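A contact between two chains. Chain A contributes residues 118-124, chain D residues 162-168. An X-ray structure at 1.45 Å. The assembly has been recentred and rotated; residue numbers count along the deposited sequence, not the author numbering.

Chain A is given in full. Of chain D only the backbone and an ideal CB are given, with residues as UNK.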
ATOM      1  N   PRO A 118      -7.519 -26.756  -6.558  1.00 15.92           N
ATOM      2  CA  PRO A 118      -8.258 -26.723  -7.838  1.00 17.22           C
ATOM      3  C   PRO A 118      -9.450 -25.774  -7.841  1.00 15.76           C
ATOM      4  O   PRO A 118      -9.653 -25.047  -8.826  1.00 14.93           O
ATOM      5  CB  PRO A 118      -8.657 -28.191  -8.047  1.00 17.97           C
ATOM      6  CG  PRO A 118      -7.568 -28.942  -7.348  1.00 18.20           C
ATOM      7  CD  PRO A 118      -7.234 -28.137  -6.133  1.00 17.34           C
ATOM      8  N   TYR A 119     -10.232 -25.734  -6.757  1.00 15.30           N
ATOM      9  CA  TYR A 119     -11.369 -24.822  -6.727  1.00 16.90           C
ATOM     10  C   TYR A 119     -10.920 -23.372  -6.826  1.00 16.13           C
ATOM     11  O   TYR A 119     -11.535 -22.581  -7.549  1.00 15.39           O
ATOM     12  CB  TYR A 119     -12.245 -25.034  -5.488  1.00 17.77           C
ATOM     13  CG  TYR A 119     -13.519 -24.260  -5.628  1.00 17.64           C
ATOM     14  CD1 TYR A 119     -14.570 -24.759  -6.378  1.00 17.86           C
ATOM     15  CD2 TYR A 119     -13.649 -22.987  -5.078  1.00 18.57           C
ATOM     16  CE1 TYR A 119     -15.733 -24.035  -6.548  1.00 18.74           C
ATOM     17  CE2 TYR A 119     -14.812 -22.249  -5.259  1.00 19.39           C
ATOM     18  CZ  TYR A 119     -15.843 -22.783  -5.987  1.00 19.92           C
ATOM     19  OH  TYR A 119     -16.990 -22.040  -6.153  1.00 22.28           O
ATOM     20  N   GLU A 120      -9.842 -23.005  -6.117  1.00 16.02           N
ATOM     21  CA  GLU A 120      -9.333 -21.638  -6.209  1.00 15.15           C
ATOM     22  C   GLU A 120      -8.878 -21.290  -7.627  1.00 14.64           C
ATOM     23  O   GLU A 120      -9.000 -20.131  -8.043  1.00 15.42           O
ATOM     24  CB  GLU A 120      -8.194 -21.431  -5.205  1.00 15.16           C
ATOM     25  CG  GLU A 120      -8.664 -21.391  -3.744  1.00 17.70           C
ATOM     26  CD  GLU A 120      -7.539 -21.513  -2.713  1.00 21.96           C
ATOM     27  OE1 GLU A 120      -6.409 -21.930  -3.054  1.00 21.90           O
ATOM     28  OE2 GLU A 120      -7.805 -21.194  -1.534  1.00 26.87           O
ATOM     29  N   ILE A 121      -8.357 -22.268  -8.375  1.00 15.22           N
ATOM     30  CA  ILE A 121      -7.965 -22.026  -9.761  1.00 15.07           C
ATOM     31  C   ILE A 121      -9.197 -21.756 -10.611  1.00 15.25           C
ATOM     32  O   ILE A 121      -9.235 -20.798 -11.388  1.00 15.30           O
ATOM     33  CB  ILE A 121      -7.150 -23.206 -10.319  1.00 14.15           C
ATOM     34  CG1 ILE A 121      -5.897 -23.445  -9.457  1.00 13.75           C
ATOM     35  CG2 ILE A 121      -6.808 -22.922 -11.794  1.00 14.40           C
ATOM     36  CD1 ILE A 121      -4.975 -24.592  -9.908  1.00 15.57           C
ATOM     37  N   ALA A 122     -10.217 -22.605 -10.479  1.00 13.94           N
ATOM     38  CA  ALA A 122     -11.467 -22.394 -11.203  1.00 14.89           C
ATOM     39  C   ALA A 122     -12.124 -21.082 -10.792  1.00 14.77           C
ATOM     40  O   ALA A 122     -12.715 -20.388 -11.634  1.00 14.93           O
ATOM     41  CB  ALA A 122     -12.392 -23.584 -10.973  1.00 15.20           C
ATOM     42  N   ASN A 123     -12.011 -20.710  -9.506  1.00 13.68           N
ATOM     43  CA  ASN A 123     -12.519 -19.414  -9.064  1.00 14.01           C
ATOM     44  C   ASN A 123     -11.747 -18.252  -9.700  1.00 14.83           C
ATOM     45  O   ASN A 123     -12.326 -17.186  -9.952  1.00 14.66           O
ATOM     46  CB  ASN A 123     -12.482 -19.325  -7.543  1.00 15.89           C
ATOM     47  CG  ASN A 123     -13.314 -18.190  -7.014  1.00 16.36           C
ATOM     48  OD1 ASN A 123     -14.512 -18.090  -7.305  1.00 17.77           O
ATOM     49  ND2 ASN A 123     -12.697 -17.334  -6.208  1.00 19.65           N
ATOM     50  N   GLY A 124     -10.450 -18.440  -9.967  1.00 14.42           N
ATOM     51  CA  GLY A 124      -9.693 -17.437 -10.704  1.00 13.60           C
ATOM     52  C   GLY A 124     -10.144 -17.307 -12.144  1.00 14.70           C
ATOM     53  O   GLY A 124     -10.247 -16.195 -12.677  1.00 14.44           O
TER
ATOM     54  N   UNK D 162     -22.820 -28.546  -8.606  1.00 17.71           N
ATOM     55  CA  UNK D 162     -21.415 -28.778  -8.252  1.00 18.31           C
ATOM     56  C   UNK D 162     -20.623 -27.507  -8.030  1.00 16.97           C
ATOM     57  O   UNK D 162     -19.642 -27.552  -7.284  1.00 16.51           O
ATOM     58  CB  UNK D 162     -20.735 -29.601  -9.348  1.00 18.31           C
ATOM     59  N   UNK D 163     -20.980 -26.389  -8.668  1.00 16.89           N
ATOM     60  CA  UNK D 163     -20.234 -25.162  -8.417  1.00 15.62           C
ATOM     61  C   UNK D 163     -20.490 -24.653  -7.004  1.00 14.21           C
ATOM     62  O   UNK D 163     -19.550 -24.265  -6.301  1.00 15.56           O
ATOM     63  CB  UNK D 163     -20.607 -24.089  -9.442  1.00 15.62           C
ATOM     64  N   UNK D 164     -21.748 -24.685  -6.546  1.00 14.54           N
ATOM     65  CA  UNK D 164     -22.024 -24.301  -5.166  1.00 14.18           C
ATOM     66  C   UNK D 164     -21.387 -25.283  -4.191  1.00 15.51           C
ATOM     67  O   UNK D 164     -20.901 -24.881  -3.130  1.00 16.01           O
ATOM     68  CB  UNK D 164     -23.533 -24.221  -4.925  1.00 14.18           C
ATOM     69  N   UNK D 165     -21.402 -26.578  -4.509  1.00 16.23           N
ATOM     70  CA  UNK D 165     -20.756 -27.536  -3.606  1.00 15.78           C
ATOM     71  C   UNK D 165     -19.269 -27.222  -3.435  1.00 15.59           C
ATOM     72  O   UNK D 165     -18.741 -27.269  -2.321  1.00 16.24           O
ATOM     73  CB  UNK D 165     -20.932 -28.962  -4.132  1.00 15.78           C
ATOM     74  N   UNK D 166     -18.566 -26.926  -4.529  1.00 15.60           N
ATOM     75  CA  UNK D 166     -17.171 -26.534  -4.398  1.00 16.43           C
ATOM     76  C   UNK D 166     -17.001 -25.221  -3.654  1.00 15.74           C
ATOM     77  O   UNK D 166     -16.077 -25.064  -2.843  1.00 15.58           O
ATOM     78  CB  UNK D 166     -16.527 -26.427  -5.782  1.00 16.43           C
ATOM     79  N   UNK D 167     -17.888 -24.266  -3.920  1.00 15.59           N
ATOM     80  CA  UNK D 167     -17.836 -22.951  -3.276  1.00 15.71           C
ATOM     81  C   UNK D 167     -17.884 -23.078  -1.760  1.00 15.81           C
ATOM     82  O   UNK D 167     -17.204 -22.331  -1.045  1.00 16.57           O
ATOM     83  CB  UNK D 167     -18.990 -22.072  -3.763  1.00 15.71           C
ATOM     84  N   UNK D 168     -18.669 -24.037  -1.245  1.00 14.23           N
ATOM     85  CA  UNK D 168     -18.892 -24.182   0.189  1.00 14.27           C
ATOM     86  C   UNK D 168     -18.227 -25.430   0.765  1.00 16.33           C
ATOM     87  O   UNK D 168     -18.582 -25.858   1.872  1.00 16.36           O
ATOM     88  CB  UNK D 168     -20.394 -24.221   0.478  1.00 14.27           C
TER

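Chain A meets this segment of chain D as one helix against another, their axes 10.7 Å apart at closest approach and inclined at 119°. Tyr A119, with chi1 in the t well, reaches furthest across, and the three chain D positions that contact chain A, 163, 166 and 167, all meet it.

Position 162 opens the helix with phi near -64°, and its ideal CB has nothing of chain A within 5.5 Å. Many residues would do, including proline, whose ring fixes a phi of this kind. It is Pro D162, which leaves chain A untouched, while its O accepts a hydrogen bond from the backbone N of position 166.

At position 163 the CA-to-CB bond points sideways, and the ideal CB lies 5.3 Å from Tyr A119 OH. A small side chain would fall short of chain A; a long apolar or aromatic one could run past the tyrosine to Ala A122, whose CB points toward chain D. The residue is Trp D163, chi1 t. Its six-membered ring lies obliquely to that of Tyr A119, centroids 4.5 Å apart and planes at 32°, with Tyr A119 OH over one face, 3.2 Å from Trp D163 CE2. The far end of the indole meets chain A at its edge, Trp D163 CH2 being 3.7 Å from Ala A122 CB and 3.8 Å from Asn A123 N.

Positions 164 and 165 point away from chain A, which therefore sets little limit on size or charge. They are Phe D164 and Glu D165, neither in contact with it; the glutamate is fully extended.

Position 166 is the most restrictive. Its CA-to-CB direction is toward chain A, and an ideal CB would stand 2.6 Å from Tyr A119 CE1, a clash. With the backbone and ring as they are, only glycine fits, even though phi/psi are ordinarily helical. Gly D166 lets the tyrosine ring lie against bare main chain: its C sits over one face, 3.4 Å from Tyr A119 CE1.

Position 167 points sideways, with its ideal CB a tight 3.1 Å from Tyr A119 OH. An unbranched side chain that leads onward past the hydroxyl would suit, whether apolar or polar. Met D167 takes this course with chi1 and chi2 both t. Its CB packs 3.9 Å from Tyr A119 CZ, and its CA lies 3.1 Å from Tyr A119 OH.

Position 168 leaves helical geometry, at phi/psi -110/20°, and points away from chain A, so many residues could serve. Phe D168 makes no contact here.

Chain D (162-168) PWFEGMF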
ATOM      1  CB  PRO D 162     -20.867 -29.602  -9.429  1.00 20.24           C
ATOM      2  CG  PRO D 162     -21.802 -29.384 -10.523  1.00 21.48           C
ATOM      3  CD  PRO D 162     -23.160 -29.174  -9.890  1.00 19.11           C
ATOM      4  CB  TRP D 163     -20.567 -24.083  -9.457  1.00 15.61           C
ATOM      5  CG  TRP D 163     -19.663 -22.881  -9.319  1.00 15.65           C
ATOM      6  CD1 TRP D 163     -20.012 -21.618  -8.945  1.00 15.83           C
ATOM      7  CD2 TRP D 163     -18.238 -22.866  -9.515  1.00 15.12           C
ATOM      8  NE1 TRP D 163     -18.899 -20.815  -8.908  1.00 15.96           N
ATOM      9  CE2 TRP D 163     -17.797 -21.554  -9.251  1.00 15.82           C
ATOM     10  CE3 TRP D 163     -17.300 -23.833  -9.880  1.00 16.32           C
ATOM     11  CZ2 TRP D 163     -16.456 -21.189  -9.334  1.00 15.24           C
ATOM     12  CZ3 TRP D 163     -15.973 -23.467  -9.970  1.00 16.49           C
ATOM     13  CH2 TRP D 163     -15.561 -22.161  -9.706  1.00 16.34           C
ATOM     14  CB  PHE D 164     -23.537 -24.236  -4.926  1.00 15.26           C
ATOM     15  CG  PHE D 164     -24.185 -22.882  -5.165  1.00 15.31           C
ATOM     16  CD1 PHE D 164     -23.554 -21.695  -4.831  1.00 17.58           C
ATOM     17  CD2 PHE D 164     -25.499 -22.824  -5.640  1.00 16.98           C
ATOM     18  CE1 PHE D 164     -24.199 -20.482  -5.028  1.00 17.53           C
ATOM     19  CE2 PHE D 164     -26.149 -21.622  -5.826  1.00 15.89           C
ATOM     20  CZ  PHE D 164     -25.516 -20.454  -5.508  1.00 16.64           C
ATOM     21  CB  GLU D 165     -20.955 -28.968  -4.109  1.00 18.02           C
ATOM     22  CG  GLU D 165     -20.318 -30.041  -3.214  1.00 20.55           C
ATOM     23  CD  GLU D 165     -20.480 -31.446  -3.749  1.00 26.60           C
ATOM     24  OE1 GLU D 165     -19.958 -32.377  -3.109  1.00 31.38           O
ATOM     25  OE2 GLU D 165     -21.123 -31.622  -4.799  1.00 28.76           O
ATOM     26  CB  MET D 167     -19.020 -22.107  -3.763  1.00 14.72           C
ATOM     27  CG  MET D 167     -18.937 -20.622  -3.409  1.00 15.42           C
ATOM     28  SD  MET D 167     -20.405 -19.706  -3.906  1.00 17.72           S
ATOM     29  CE  MET D 167     -20.286 -19.799  -5.692  1.00 15.96           C
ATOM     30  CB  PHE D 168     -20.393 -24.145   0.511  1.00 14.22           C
ATOM     31  CG  PHE D 168     -20.972 -22.764   0.469  1.00 15.04           C
ATOM     32  CD1 PHE D 168     -20.838 -21.895   1.553  1.00 15.45           C
ATOM     33  CD2 PHE D 168     -21.640 -22.321  -0.653  1.00 15.20           C
ATOM     34  CE1 PHE D 168     -21.342 -20.591   1.499  1.00 16.50           C
ATOM     35  CE2 PHE D 168     -22.149 -21.022  -0.712  1.00 16.60           C
ATOM     36  CZ  PHE D 168     -22.011 -20.170   0.381  1.00 16.34           C
TER
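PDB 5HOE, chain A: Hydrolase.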